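Uncharacterized protein (Listeria monocytogenes, PDB 3MAB) is of unknown function but carries a TfoX C-terminal domain, a small helical fold that may serve in protein or nucleic-acid contacts. Local coordinates at the interface of chains A and B. Sequence-based numbering; all coordinates share one arbitrary frame. Chains: chain A/B, uncharacterized protein.

The interface of chains A and B. Residues chain A 15, 19, 47, 49-50, 54; chain B 65-66, 69.
The guanidinium of B:Arg66 is met at its edge by two carboxylates of chain A: CG of A:Asp19 and OE2 of A:Glu54 both lie in its plane. A:Asp47 also presents OD2 near that plane, but its carboxylate is turned far more steeply (75°) than the other two. The patch joins two copies of a TfoX C-terminal domain, and the arginine, which buries 108 Å² of its surface, enters an acidic pocket lined by helices 14-22 and 52-63 and the loop ahead of the latter; helix 14-22 follows a glycine-containing turn that resembles a helix-hairpin-helix motif. The wider interface is not an exact two-fold, and the structure alone does not show whether the pairing is biological.

B:Arg66 starts with CG in the crowded position between backbone N and carbonyl carbon (chi1 66°), runs extended from CG to NE, then turns the guanidinium off the chain line (chi4 -79°). A:Glu54 crosses it at about a right angle, and its OE2 takes NH1 at 2.6 Å through the syn lone pair, a short but bent bond. A:Asp19 arrives tip to tip and directs OD2 at the NH1/NH2 edge as a salt-bridge partner; the modelled separation from NH2 is too short to be taken literally, and the bond from NH1 is weak. NH2 also donates to OD2 of A:Asp47 at 2.9 Å, from above the carboxylate plane.

NE donates to the hydroxyl OG of A:Ser49 at 3.0 Å, tilted out of the guanidinium plane. OD1 of A:Asp47, 2.6 Å from OG, fixes that hydroxyl and also accepts a hydrogen bond from the backbone N of A:Ser49 at 3.0 Å, both from above the carboxylate plane. One guanidinium would only partly balance three carboxylates, so crowding may raise the proton affinity of one. Beside this cluster, A:Val15 packs loosely, CG2 facing CA of B:Gly69 at 4.1 Å and CG1 facing CG2 of B:Ile65 at 4.3 Å.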
ATOM      1  N   VAL A  15       2.040  -9.914  -4.060  1.00 18.33           N
ATOM      2  CA  VAL A  15       0.879 -10.183  -3.182  1.00 19.46           C
ATOM      3  C   VAL A  15      -0.451  -9.886  -3.959  1.00 15.91           C
ATOM      4  O   VAL A  15      -1.395 -10.646  -3.799  1.00 16.30           O
ATOM      5  CB  VAL A  15       0.854  -9.486  -1.810  1.00 23.21           C
ATOM      6  CG1 VAL A  15       0.500  -8.071  -1.980  1.00 25.45           C
ATOM      7  CG2 VAL A  15      -0.243 -10.094  -0.958  1.00 24.07           C
ATOM      8  N   ASP A  19      -3.503 -12.409  -4.749  1.00 11.51           N
ATOM      9  CA  ASP A  19      -4.903 -12.142  -4.454  1.00 11.73           C
ATOM     10  C   ASP A  19      -5.777 -12.249  -5.680  1.00  9.34           C
ATOM     11  O   ASP A  19      -6.870 -12.835  -5.634  1.00  9.70           O
ATOM     12  CB  ASP A  19      -5.079 -10.804  -3.752  1.00 15.07           C
ATOM     13  CG  ASP A  19      -4.637 -10.864  -2.228  1.00 16.54           C
ATOM     14  OD1 ASP A  19      -4.557 -11.981  -1.634  1.00 30.44           O
ATOM     15  OD2 ASP A  19      -4.416  -9.809  -1.678  1.00 31.24           O
ATOM     16  N   ASP A  47     -10.655 -11.316   1.114  1.00 11.22           N
ATOM     17  CA  ASP A  47      -9.846 -10.605   2.064  1.00 11.43           C
ATOM     18  C   ASP A  47     -10.218  -9.150   2.054  1.00  9.80           C
ATOM     19  O   ASP A  47      -9.866  -8.399   1.157  1.00 11.15           O
ATOM     20  CB  ASP A  47      -8.353 -10.808   1.693  1.00 12.70           C
ATOM     21  CG  ASP A  47      -7.417 -10.177   2.653  1.00 14.63           C
ATOM     22  OD1 ASP A  47      -7.837  -9.415   3.560  1.00 15.33           O
ATOM     23  OD2 ASP A  47      -6.177 -10.432   2.502  1.00 19.12           O
ATOM     24  N   SER A  49      -9.224  -6.762   3.683  1.00 13.45           N
ATOM     25  CA  SER A  49      -8.140  -5.822   3.952  1.00 14.59           C
ATOM     26  C   SER A  49      -7.637  -5.117   2.695  1.00 13.56           C
ATOM     27  O   SER A  49      -6.941  -4.094   2.823  1.00 14.43           O
ATOM     28  CB  SER A  49      -6.968  -6.521   4.697  1.00 15.90           C
ATOM     29  OG  SER A  49      -6.238  -7.404   3.878  1.00 20.08           O
ATOM     30  N   VAL A  50      -7.988  -5.620   1.522  1.00 12.93           N
ATOM     31  CA  VAL A  50      -7.633  -4.952   0.246  1.00 14.01           C
ATOM     32  C   VAL A  50      -8.182  -3.536   0.286  1.00 15.42           C
ATOM     33  O   VAL A  50      -9.295  -3.248   0.762  1.00 16.24           O
ATOM     34  CB  VAL A  50      -8.109  -5.761  -0.939  1.00 13.67           C
ATOM     35  CG1 VAL A  50      -9.649  -5.817  -1.013  1.00 14.42           C
ATOM     36  CG2 VAL A  50      -7.434  -5.335  -2.270  1.00 14.34           C
ATOM     37  N   GLU A  54      -4.998  -0.309  -3.585  1.00 11.56           N
ATOM     38  CA  GLU A  54      -4.903  -1.471  -4.420  1.00 11.61           C
ATOM     39  C   GLU A  54      -5.950  -1.434  -5.535  1.00  9.83           C
ATOM     40  O   GLU A  54      -5.711  -1.900  -6.660  1.00  9.30           O
ATOM     41  CB  GLU A  54      -4.998  -2.722  -3.589  1.00 13.38           C
ATOM     42  CG  GLU A  54      -3.721  -2.959  -2.820  1.00 17.34           C
ATOM     43  CD  GLU A  54      -3.831  -4.128  -1.898  1.00 24.12           C
ATOM     44  OE1 GLU A  54      -4.562  -3.978  -0.901  1.00 20.93           O
ATOM     45  OE2 GLU A  54      -3.236  -5.197  -2.212  1.00 28.27           O
TER
ATOM     46  N   ILE B  65       2.325  -1.686  -1.211  1.00 16.97           N
ATOM     47  CA  ILE B  65       1.465  -2.805  -0.830  1.00 16.60           C
ATOM     48  C   ILE B  65       0.794  -2.610   0.512  1.00 16.36           C
ATOM     49  O   ILE B  65       1.372  -1.941   1.362  1.00 14.51           O
ATOM     50  CB  ILE B  65       2.223  -4.159  -0.813  1.00 17.05           C
ATOM     51  CG1 ILE B  65       3.309  -4.176   0.241  1.00 15.43           C
ATOM     52  CG2 ILE B  65       2.834  -4.475  -2.175  1.00 21.74           C
ATOM     53  CD1 ILE B  65       4.032  -5.559   0.408  1.00 18.53           C
ATOM     54  N   ARG B  66      -0.376  -3.224   0.747  1.00 16.41           N
ATOM     55  CA  ARG B  66      -0.931  -3.278   2.091  1.00 16.59           C
ATOM     56  C   ARG B  66       0.092  -3.976   2.967  1.00 14.82           C
ATOM     57  O   ARG B  66       0.743  -4.924   2.534  1.00 15.84           O
ATOM     58  CB  ARG B  66      -2.343  -3.892   2.200  1.00 18.67           C
ATOM     59  CG  ARG B  66      -2.466  -5.342   1.872  1.00 20.60           C
ATOM     60  CD  ARG B  66      -3.975  -5.637   1.787  1.00 22.56           C
ATOM     61  NE  ARG B  66      -4.288  -7.043   1.673  1.00 26.82           N
ATOM     62  CZ  ARG B  66      -4.200  -7.752   0.553  1.00 28.58           C
ATOM     63  NH1 ARG B  66      -3.755  -7.208  -0.569  1.00 26.35           N
ATOM     64  NH2 ARG B  66      -4.528  -9.035   0.566  1.00 28.34           N
ATOM     65  N   GLY B  69       0.681  -7.721   3.418  1.00 19.09           N
ATOM     66  CA  GLY B  69       1.440  -8.511   2.450  1.00 18.85           C
ATOM     67  C   GLY B  69       2.942  -8.475   2.535  1.00 17.05           C
ATOM     68  O   GLY B  69       3.631  -9.083   1.705  1.00 17.13           O
TER